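Local coordinates for UPF0141 protein yjdB (Campylobacter jejuni subsp. jejuni HB93-13, PDB 4TN0) that probably transfers phosphoethanolamine to cell-surface acceptors in the periplasm as a zinc-binding enzyme, and is required for polymyxin resistance and motility, at residues Tyr33-Tyr38 / Asp50-Phe55; Leu221-Asp226 / Pro254-Ser259; Gln87-Asp92 / Cys115-Tyr120. All blocks are in the same frame, centred on the assembly; numbering follows the deposited sequence.

Interaction 1: Tyr33-Tyr38 / Asp50-Phe55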
loop_
_atom_site.group_PDB
_atom_site.type_symbol
_atom_site.label_atom_id
_atom_site.label_comp_id
_atom_site.label_asym_id
_atom_site.label_seq_id
_atom_site.Cartn_x
_atom_site.Cartn_y
_atom_site.Cartn_z
ATOM N N TYR A 33 13.858 3.980 1.306
ATOM C CA TYR A 33 13.668 3.474 -0.043
ATOM C C TYR A 33 14.797 3.984 -0.949
ATOM O O TYR A 33 15.067 5.188 -1.019
ATOM C CB TYR A 33 12.271 3.858 -0.560
ATOM C CG TYR A 33 11.240 2.846 -0.120
ATOM C CD1 TYR A 33 10.934 2.682 1.228
ATOM C CD2 TYR A 33 10.601 2.014 -1.049
ATOM C CE1 TYR A 33 10.019 1.728 1.648
ATOM C CE2 TYR A 33 9.674 1.056 -0.644
ATOM C CZ TYR A 33 9.399 0.913 0.713
ATOM O OH TYR A 33 8.493 -0.022 1.144
ATOM N N SER A 34 15.535 3.054 -1.548
ATOM C CA SER A 34 16.613 3.433 -2.456
ATOM C C SER A 34 16.049 4.017 -3.764
ATOM O O SER A 34 16.722 4.789 -4.445
ATOM C CB SER A 34 17.539 2.244 -2.726
ATOM O OG SER A 34 16.814 1.105 -3.176
ATOM N N LEU A 35 14.809 3.654 -4.096
ATOM C CA LEU A 35 14.066 4.265 -5.208
ATOM C C LEU A 35 13.956 5.773 -5.036
ATOM O O LEU A 35 13.730 6.509 -6.000
ATOM C CB LEU A 35 12.660 3.647 -5.327
ATOM C CG LEU A 35 12.531 2.318 -6.092
ATOM C CD1 LEU A 35 11.234 1.573 -5.752
ATOM C CD2 LEU A 35 12.647 2.509 -7.596
ATOM N N GLY A 36 14.085 6.229 -3.795
ATOM C CA GLY A 36 13.955 7.640 -3.486
ATOM C C GLY A 36 15.262 8.264 -3.047
ATOM O O GLY A 36 15.280 9.401 -2.586
ATOM N N GLY A 37 16.360 7.528 -3.182
ATOM C CA GLY A 37 17.650 8.099 -2.851
ATOM C C GLY A 37 18.263 7.685 -1.524
ATOM O O GLY A 37 19.193 8.340 -1.038
ATOM N N TYR A 38 17.728 6.631 -0.914
ATOM C CA TYR A 38 18.383 6.023 0.246
ATOM C C TYR A 38 19.630 5.279 -0.232
ATOM O O TYR A 38 19.569 4.494 -1.171
ATOM C CB TYR A 38 17.410 5.088 0.976
ATOM C CG TYR A 38 17.926 4.380 2.213
ATOM C CD1 TYR A 38 18.332 5.084 3.345
ATOM C CD2 TYR A 38 17.947 2.992 2.266
ATOM C CE1 TYR A 38 18.782 4.414 4.488
ATOM C CE2 TYR A 38 18.384 2.322 3.389
ATOM C CZ TYR A 38 18.800 3.025 4.497
ATOM O OH TYR A 38 19.231 2.305 5.598
ATOM N N ASP A 50 12.183 -3.287 -12.746
ATOM C CA ASP A 50 10.923 -3.212 -13.465
ATOM C C ASP A 50 10.577 -1.759 -13.753
ATOM O O ASP A 50 9.488 -1.459 -14.247
ATOM C CB ASP A 50 9.809 -3.883 -12.661
ATOM C CG ASP A 50 10.040 -5.370 -12.475
ATOM O OD1 ASP A 50 10.375 -6.044 -13.470
ATOM O OD2 ASP A 50 9.891 -5.869 -11.337
ATOM N N ASN A 51 11.529 -0.871 -13.458
ATOM C CA ASN A 51 11.381 0.575 -13.662
ATOM C C ASN A 51 10.061 1.151 -13.125
ATOM O O ASN A 51 9.409 1.975 -13.777
ATOM C CB ASN A 51 11.544 0.906 -15.145
ATOM C CG ASN A 51 12.858 0.390 -15.708
ATOM O OD1 ASN A 51 13.926 0.933 -15.407
ATOM N ND2 ASN A 51 12.790 -0.669 -16.519
ATOM N N VAL A 52 9.666 0.680 -11.945
ATOM C CA VAL A 52 8.457 1.133 -11.278
ATOM C C VAL A 52 8.511 2.636 -11.026
ATOM O O VAL A 52 9.596 3.215 -10.978
ATOM C CB VAL A 52 8.253 0.378 -9.949
ATOM C CG1 VAL A 52 8.157 -1.117 -10.203
ATOM C CG2 VAL A 52 9.390 0.674 -8.966
ATOM N N VAL A 53 7.343 3.269 -10.894
ATOM C CA VAL A 53 7.277 4.689 -10.543
ATOM C C VAL A 53 7.201 4.843 -9.024
ATOM O O VAL A 53 6.380 4.190 -8.371
ATOM C CB VAL A 53 6.060 5.395 -11.191
ATOM C CG1 VAL A 53 5.963 6.830 -10.725
ATOM C CG2 VAL A 53 6.156 5.350 -12.700
ATOM N N PHE A 54 8.056 5.706 -8.473
ATOM C CA PHE A 54 8.111 5.932 -7.033
ATOM C C PHE A 54 7.744 7.357 -6.639
ATOM O O PHE A 54 8.431 8.315 -7.006
ATOM C CB PHE A 54 9.505 5.592 -6.500
ATOM C CG PHE A 54 9.691 5.892 -5.034
ATOM C CD1 PHE A 54 9.220 5.022 -4.063
ATOM C CD2 PHE A 54 10.341 7.039 -4.632
ATOM C CE1 PHE A 54 9.404 5.295 -2.712
ATOM C CE2 PHE A 54 10.516 7.321 -3.285
ATOM C CZ PHE A 54 10.046 6.446 -2.326
ATOM N N PHE A 55 6.686 7.475 -5.846
ATOM C CA PHE A 55 6.241 8.755 -5.326
ATOM C C PHE A 55 7.096 9.180 -4.132
ATOM O O PHE A 55 7.035 8.581 -3.054
ATOM C CB PHE A 55 4.775 8.652 -4.934
ATOM C CG PHE A 55 3.869 8.406 -6.099
ATOM C CD1 PHE A 55 3.766 7.143 -6.654
ATOM C CD2 PHE A 55 3.135 9.441 -6.656
ATOM C CE1 PHE A 55 2.942 6.914 -7.738
ATOM C CE2 PHE A 55 2.311 9.212 -7.735
ATOM C CZ PHE A 55 2.215 7.951 -8.270
#
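Y33, in the loop between strands 18-24 and 53-59, points its CB at the start of the latter. Y33 CB lies 3.8 Å from F54 CZ; CG, anti to the carbonyl carbon (chi1 -85°), carries the ring alongside that of F54. The two rings are nearly parallel (14°) but displaced, centroids 5.9 Å apart, leaving little face-to-face overlap. A tyrosine suits the place because its OH reaches past this contact to a hydrogen bond with the OH of Y223. The carbonyl O of Y33 accepts from both G36 N and Y38 N, so the backbone curls into a compact turn. Within that turn L35 supplies the main apolar weight. Its CB lies over one face of the F54 ring, a CH-pi contact 4.1 Å from the centroid, and CG anti to the carbonyl carbon sends the branch on toward V52. There L35 CD1 meets V52 CG2 at 3.8 Å, the two side chains crossing at about a right angle. G36 follows with its CA just 3.5 Å from F54 CE2; a CB here would collide with the ring, so glycine lets the chain pass close. F54 reaches Y33, L35 and G36 because its CG is anti to its own backbone N, extending the ring from the strand. Strand 252-259 lies beside strand 53-59 and contributes P254, touching Y33 and F54, and I256, touching L35 and V52, while L197 of helix 186-211 packs against Y33.

Interaction 2: Leu221-Asp226 / Pro254-Ser259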
loop_
_atom_site.group_PDB
_atom_site.type_symbol
_atom_site.label_atom_id
_atom_site.label_comp_id
_atom_site.label_asym_id
_atom_site.label_seq_id
_atom_site.Cartn_x
_atom_site.Cartn_y
_atom_site.Cartn_z
ATOM N N LEU A 221 -0.157 -2.479 -10.725
ATOM C CA LEU A 221 0.169 -2.646 -9.315
ATOM C C LEU A 221 0.285 -1.285 -8.627
ATOM O O LEU A 221 1.020 -0.395 -9.089
ATOM C CB LEU A 221 1.464 -3.435 -9.142
ATOM C CG LEU A 221 2.084 -3.395 -7.738
ATOM C CD1 LEU A 221 1.175 -4.062 -6.726
ATOM C CD2 LEU A 221 3.453 -4.069 -7.744
ATOM N N PHE A 222 -0.457 -1.116 -7.534
ATOM C CA PHE A 222 -0.262 0.047 -6.682
ATOM C C PHE A 222 0.024 -0.410 -5.262
ATOM O O PHE A 222 -0.759 -1.177 -4.670
ATOM C CB PHE A 222 -1.466 0.999 -6.702
ATOM C CG PHE A 222 -1.186 2.315 -6.028
ATOM C CD1 PHE A 222 -0.121 3.096 -6.437
ATOM C CD2 PHE A 222 -1.963 2.754 -4.974
ATOM C CE1 PHE A 222 0.167 4.290 -5.805
ATOM C CE2 PHE A 222 -1.697 3.937 -4.356
ATOM C CZ PHE A 222 -0.625 4.717 -4.770
ATOM N N TYR A 223 1.181 0.027 -4.754
ATOM C CA TYR A 223 1.643 -0.302 -3.404
ATOM C C TYR A 223 1.854 0.955 -2.566
ATOM O O TYR A 223 2.523 1.896 -3.010
ATOM C CB TYR A 223 2.948 -1.107 -3.460
ATOM C CG TYR A 223 3.785 -1.070 -2.183
ATOM C CD1 TYR A 223 4.907 -0.254 -2.091
ATOM C CD2 TYR A 223 3.463 -1.861 -1.077
ATOM C CE1 TYR A 223 5.678 -0.214 -0.947
ATOM C CE2 TYR A 223 4.240 -1.814 0.095
ATOM C CZ TYR A 223 5.347 -0.991 0.140
ATOM O OH TYR A 223 6.134 -0.916 1.268
ATOM N N LEU A 224 1.299 0.966 -1.357
ATOM C CA LEU A 224 1.617 2.027 -0.390
ATOM C C LEU A 224 1.594 1.489 1.038
ATOM O O LEU A 224 0.907 0.512 1.346
ATOM C CB LEU A 224 0.653 3.220 -0.495
ATOM C CG LEU A 224 -0.811 3.083 -0.081
ATOM C CD1 LEU A 224 -1.466 4.461 -0.124
ATOM C CD2 LEU A 224 -1.588 2.093 -0.947
ATOM N N SER A 225 2.335 2.144 1.917
ATOM C CA SER A 225 2.374 1.718 3.300
ATOM C C SER A 225 1.265 2.403 4.076
ATOM O O SER A 225 0.773 3.447 3.642
ATOM C CB SER A 225 3.734 2.028 3.922
ATOM O OG SER A 225 3.823 1.407 5.188
ATOM N N ASP A 226 0.855 1.813 5.199
ATOM C CA ASP A 226 -0.111 2.464 6.078
ATOM C C ASP A 226 0.513 3.644 6.848
ATOM O O ASP A 226 -0.172 4.632 7.089
ATOM C CB ASP A 226 -0.753 1.468 7.062
ATOM C CG ASP A 226 0.265 0.751 7.957
ATOM O OD1 ASP A 226 1.478 0.818 7.670
ATOM O OD2 ASP A 226 -0.159 0.086 8.931
ATOM N N PRO A 254 6.379 5.276 1.386
ATOM C CA PRO A 254 6.576 4.966 -0.024
ATOM C C PRO A 254 5.246 4.754 -0.745
ATOM O O PRO A 254 4.273 4.264 -0.164
ATOM C CB PRO A 254 7.364 3.659 0.027
ATOM C CG PRO A 254 6.812 2.995 1.236
ATOM C CD PRO A 254 6.706 4.114 2.232
ATOM N N ALA A 255 5.217 5.127 -2.016
ATOM C CA ALA A 255 4.148 4.708 -2.896
ATOM C C ALA A 255 4.794 4.324 -4.215
ATOM O O ALA A 255 5.686 5.031 -4.713
ATOM C CB ALA A 255 3.106 5.802 -3.071
ATOM N N ILE A 256 4.381 3.172 -4.734
ATOM C CA ILE A 256 4.965 2.593 -5.940
ATOM C C ILE A 256 3.876 2.173 -6.927
ATOM O O ILE A 256 2.930 1.471 -6.550
ATOM C CB ILE A 256 5.836 1.366 -5.603
ATOM C CG1 ILE A 256 7.127 1.789 -4.903
ATOM C CG2 ILE A 256 6.152 0.546 -6.853
ATOM C CD1 ILE A 256 7.898 0.590 -4.301
ATOM N N PHE A 257 4.028 2.571 -8.190
ATOM C CA PHE A 257 3.067 2.172 -9.224
ATOM C C PHE A 257 3.725 1.479 -10.401
ATOM O O PHE A 257 4.814 1.855 -10.847
ATOM C CB PHE A 257 2.278 3.378 -9.754
ATOM C CG PHE A 257 1.313 3.029 -10.868
ATOM C CD1 PHE A 257 0.125 2.363 -10.596
ATOM C CD2 PHE A 257 1.601 3.355 -12.187
ATOM C CE1 PHE A 257 -0.750 2.035 -11.610
ATOM C CE2 PHE A 257 0.723 3.029 -13.205
ATOM C CZ PHE A 257 -0.452 2.371 -12.915
ATOM N N TRP A 258 3.057 0.447 -10.890
ATOM C CA TRP A 258 3.483 -0.197 -12.117
ATOM C C TRP A 258 2.270 -0.586 -12.950
ATOM O O TRP A 258 1.230 -0.975 -12.413
ATOM C CB TRP A 258 4.342 -1.428 -11.823
ATOM C CG TRP A 258 4.750 -2.166 -13.055
ATOM C CD1 TRP A 258 5.896 -1.984 -13.770
ATOM C CD2 TRP A 258 4.030 -3.212 -13.711
ATOM N NE1 TRP A 258 5.930 -2.843 -14.838
ATOM C CE2 TRP A 258 4.796 -3.611 -14.824
ATOM C CE3 TRP A 258 2.807 -3.847 -13.474
ATOM C CZ2 TRP A 258 4.383 -4.616 -15.692
ATOM C CZ3 TRP A 258 2.400 -4.846 -14.336
ATOM C CH2 TRP A 258 3.185 -5.220 -15.432
ATOM N N SER A 259 2.420 -0.512 -14.267
ATOM C CA SER A 259 1.376 -0.955 -15.176
ATOM C C SER A 259 2.008 -1.427 -16.463
ATOM O O SER A 259 3.092 -0.966 -16.828
ATOM C CB SER A 259 0.383 0.168 -15.461
ATOM O OG SER A 259 -0.713 -0.320 -16.205
#
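I256 and Y223 form the apolar centre of this antiparallel strand pair, which belongs to the mixed central sheet of the alkaline phosphatase-like fold. I256 CD1 approaches Y223 CD1 to 3.8 Å, and I256 CB lies at the edge of the tyrosine ring. P254 CG extends the same patch, 4.0 Å from Y223 CE1. L221 and W258 share this face, their CB atoms 4.4 Å apart, and helix 186-211 covers it with L204, I208 and L211. F222, L224, A255 and F257 project from the other face. There F222 CD1 meets F257 CB edge-on at 4.1 Å, the two side chains crossing at about a right angle, while L264 and A268 of helix 264-271 touch F257. Apolar residues suit both faces, since each is buried beneath other parts of the fold. Between the faces run the backbone bonds. L221 and Y223 make hydrogen-bonded pairs with W258 and I256, four bonds in all, each lying in the plane of its acceptor carbonyl; Y223 N to I256 O is the straightest, at 171°. The pairs F222-F257 and L224-A255 are non-hydrogen-bonded, and CA-H groups there point at carbonyl oxygens, as A255 CA does at Y223 O. Toward the polar end, the Y33 hydroxyl satisfies Y223 OH, and S225 OG bonds to the carbonyl O of A28. The chain then leaves the strand at its C-terminal end, delivering D226 to the zinc site: OD2 binds the metal alongside E26, H227 and the phosphothreonine at T65, while OD1 accepts from T27 N.

Interaction 3: Gln87-Asp92 / Cys115-Tyr120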
loop_
_atom_site.group_PDB
_atom_site.type_symbol
_atom_site.label_atom_id
_atom_site.label_comp_id
_atom_site.label_asym_id
_atom_site.label_seq_id
_atom_site.Cartn_x
_atom_site.Cartn_y
_atom_site.Cartn_z
ATOM N N GLN A 87 -19.413 3.839 7.648
ATOM C CA GLN A 87 -20.007 4.015 6.333
ATOM C C GLN A 87 -19.244 3.229 5.269
ATOM O O GLN A 87 -18.176 2.699 5.542
ATOM C CB GLN A 87 -20.025 5.495 5.966
ATOM C CG GLN A 87 -18.642 6.019 5.642
ATOM C CD GLN A 87 -18.550 7.520 5.721
ATOM O OE1 GLN A 87 -19.163 8.152 6.588
ATOM N NE2 GLN A 87 -17.776 8.105 4.819
ATOM N N GLU A 88 -19.780 3.187 4.052
ATOM C CA GLU A 88 -19.137 2.479 2.944
ATOM C C GLU A 88 -17.785 3.104 2.607
ATOM O O GLU A 88 -17.583 4.296 2.816
ATOM C CB GLU A 88 -20.043 2.491 1.692
ATOM C CG GLU A 88 -21.351 1.705 1.825
ATOM C CD GLU A 88 -22.239 1.781 0.579
ATOM O OE1 GLU A 88 -22.401 2.893 0.018
ATOM O OE2 GLU A 88 -22.785 0.733 0.167
ATOM N N ASN A 89 -16.873 2.310 2.058
ATOM C CA ASN A 89 -15.564 2.823 1.666
ATOM C C ASN A 89 -15.393 2.609 0.170
ATOM O O ASN A 89 -16.301 2.124 -0.485
ATOM C CB ASN A 89 -14.423 2.134 2.465
ATOM C CG ASN A 89 -14.393 0.596 2.274
ATOM O OD1 ASN A 89 -14.084 0.099 1.187
ATOM N ND2 ASN A 89 -14.710 -0.150 3.333
ATOM N N ALA A 90 -14.235 2.964 -0.373
ATOM C CA ALA A 90 -13.966 2.768 -1.797
ATOM C C ALA A 90 -14.229 1.327 -2.279
ATOM O O ALA A 90 -14.707 1.123 -3.388
ATOM C CB ALA A 90 -12.541 3.159 -2.109
ATOM N N MET A 91 -13.926 0.331 -1.452
ATOM C CA MET A 91 -14.123 -1.060 -1.854
ATOM C C MET A 91 -15.615 -1.407 -2.002
ATOM O O MET A 91 -15.991 -2.217 -2.835
ATOM C CB MET A 91 -13.468 -2.024 -0.845
ATOM C CG MET A 91 -11.975 -1.838 -0.659
ATOM S SD MET A 91 -11.025 -2.108 -2.156
ATOM C CE MET A 91 -11.500 -3.802 -2.524
ATOM N N ASP A 92 -16.441 -0.856 -1.129
ATOM C CA ASP A 92 -17.878 -1.061 -1.208
ATOM C C ASP A 92 -18.416 -0.438 -2.500
ATOM O O ASP A 92 -19.308 -0.976 -3.137
ATOM C CB ASP A 92 -18.590 -0.431 -0.008
ATOM C CG ASP A 92 -18.196 -1.059 1.296
ATOM O OD1 ASP A 92 -18.300 -2.306 1.434
ATOM O OD2 ASP A 92 -17.752 -0.283 2.177
ATOM N N CYS A 115 -12.614 -4.526 4.706
ATOM C CA CYS A 115 -12.907 -5.672 3.840
ATOM C C CYS A 115 -14.165 -6.433 4.266
ATOM O O CYS A 115 -14.542 -7.433 3.647
ATOM C CB CYS A 115 -11.729 -6.665 3.855
ATOM S SG CYS A 115 -11.526 -7.499 5.477
ATOM N N ASP A 116 -14.799 -5.957 5.330
ATOM C CA ASP A 116 -15.865 -6.695 6.000
ATOM C C ASP A 116 -17.045 -7.110 5.110
ATOM O O ASP A 116 -17.650 -8.161 5.319
ATOM C CB ASP A 116 -16.371 -5.865 7.176
ATOM C CG ASP A 116 -15.378 -5.838 8.331
ATOM O OD1 ASP A 116 -14.241 -6.335 8.161
ATOM O OD2 ASP A 116 -15.735 -5.320 9.406
ATOM N N ARG A 117 -17.378 -6.279 4.133
ATOM C CA ARG A 117 -18.559 -6.521 3.329
ATOM C C ARG A 117 -18.187 -7.027 1.937
ATOM O O ARG A 117 -19.003 -6.990 1.018
ATOM C CB ARG A 117 -19.400 -5.250 3.236
ATOM C CG ARG A 117 -20.067 -4.844 4.542
ATOM C CD ARG A 117 -20.470 -3.379 4.479
ATOM N NE ARG A 117 -19.308 -2.584 4.118
ATOM C CZ ARG A 117 -18.404 -2.167 5.008
ATOM N NH1 ARG A 117 -17.352 -1.458 4.619
ATOM N NH2 ARG A 117 -18.554 -2.464 6.294
ATOM N N LEU A 118 -16.969 -7.536 1.796
ATOM C CA LEU A 118 -16.566 -8.130 0.536
ATOM C C LEU A 118 -16.943 -9.599 0.554
ATOM O O LEU A 118 -17.024 -10.217 1.619
ATOM C CB LEU A 118 -15.072 -7.976 0.290
ATOM C CG LEU A 118 -14.629 -6.541 0.023
ATOM C CD1 LEU A 118 -13.138 -6.484 -0.279
ATOM C CD2 LEU A 118 -15.433 -5.902 -1.084
ATOM N N ALA A 119 -17.186 -10.152 -0.631
ATOM C CA ALA A 119 -17.608 -11.532 -0.722
ATOM C C ALA A 119 -16.386 -12.426 -0.614
ATOM O O ALA A 119 -16.354 -13.337 0.217
ATOM C CB ALA A 119 -18.353 -11.783 -2.022
ATOM N N TYR A 120 -15.359 -12.164 -1.421
ATOM C CA TYR A 120 -14.194 -13.033 -1.324
ATOM C C TYR A 120 -12.999 -12.335 -0.651
ATOM O O TYR A 120 -12.256 -11.550 -1.272
ATOM C CB TYR A 120 -13.796 -13.633 -2.673
ATOM C CG TYR A 120 -12.880 -14.827 -2.434
ATOM C CD1 TYR A 120 -13.281 -15.838 -1.546
ATOM C CD2 TYR A 120 -11.677 -15.001 -3.123
ATOM C CE1 TYR A 120 -12.498 -16.945 -1.295
ATOM C CE2 TYR A 120 -10.880 -16.131 -2.886
ATOM C CZ TYR A 120 -11.306 -17.102 -1.966
ATOM O OH TYR A 120 -10.562 -18.238 -1.693
#
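A capping box at the N-terminus of helix 90-96 is the heart of this contact, and a type I beta turn from C115 to L118 carries an arginine to it. N89 is the N-cap: its OD1 accepts from M91 N at 2.7 Å and, weakly, from D92 N. Its CG occupies the crowded position between the backbone N and the carbonyl carbon (chi1 59°), which folds the amide back over the first turn. Asparagine suits the site doubly, since ND2 donates to the carbonyl O of V114. D92 completes the box, its OD2 accepting from N89 N at 2.7 Å through the anti lone pair. R117 grips the same carboxylate side-on in a salt bridge. NE bonds to D92 OD1 at 2.9 Å, coming from above the carboxylate plane, while NH1 bonds to OD2 at 2.7 Å through the syn lone pair. Both oxygens lie near the guanidinium plane, although the two flat groups are turned 51° apart. The bend at chi3 of R117 (-54°) helps bring NE and NH1 to face the acid together. N89 ND2 also sits at the guanidinium edge, 3.2 Å from NH1, a neighbour and not a partner since both are donors. Alongside, M91 CE touches L118 CD1 at 3.9 Å, the thioether chain bent at chi2 and chi3, and A101 of strand 100-105 touches both residues. The turn is further tied by the C111-C115 disulfide. With OD2 held by two donors and OD1 by one, the buried carboxylate is fixed in rotation; the arginine charge and the positive end of the helix dipole would both be expected to stabilise its ionised form and lower its pKa.

Overall arrangement
Interactions 1 and 2 are neighbours, their centres 10 Å apart, because strands 53-59 and 252-259 lie side by side in the central mixed sheet. V53 O and F257 N are probably hydrogen-bonded across them, so the turn at 33-38 packs onto the same sheet that brings 221-226 to the zinc. Interaction 3 stands away, its nearest atoms about 10 Å from interaction 2 and about 17 Å from interaction 1, on the opposite side of the chain's centre from the latter. It joins helix 90-96 to the approach to edge strand 120-123. Along the chain the order is 1, 3, 2, so the sheet unites sequence-distant parts; of the three, interaction 2 reaches the zinc.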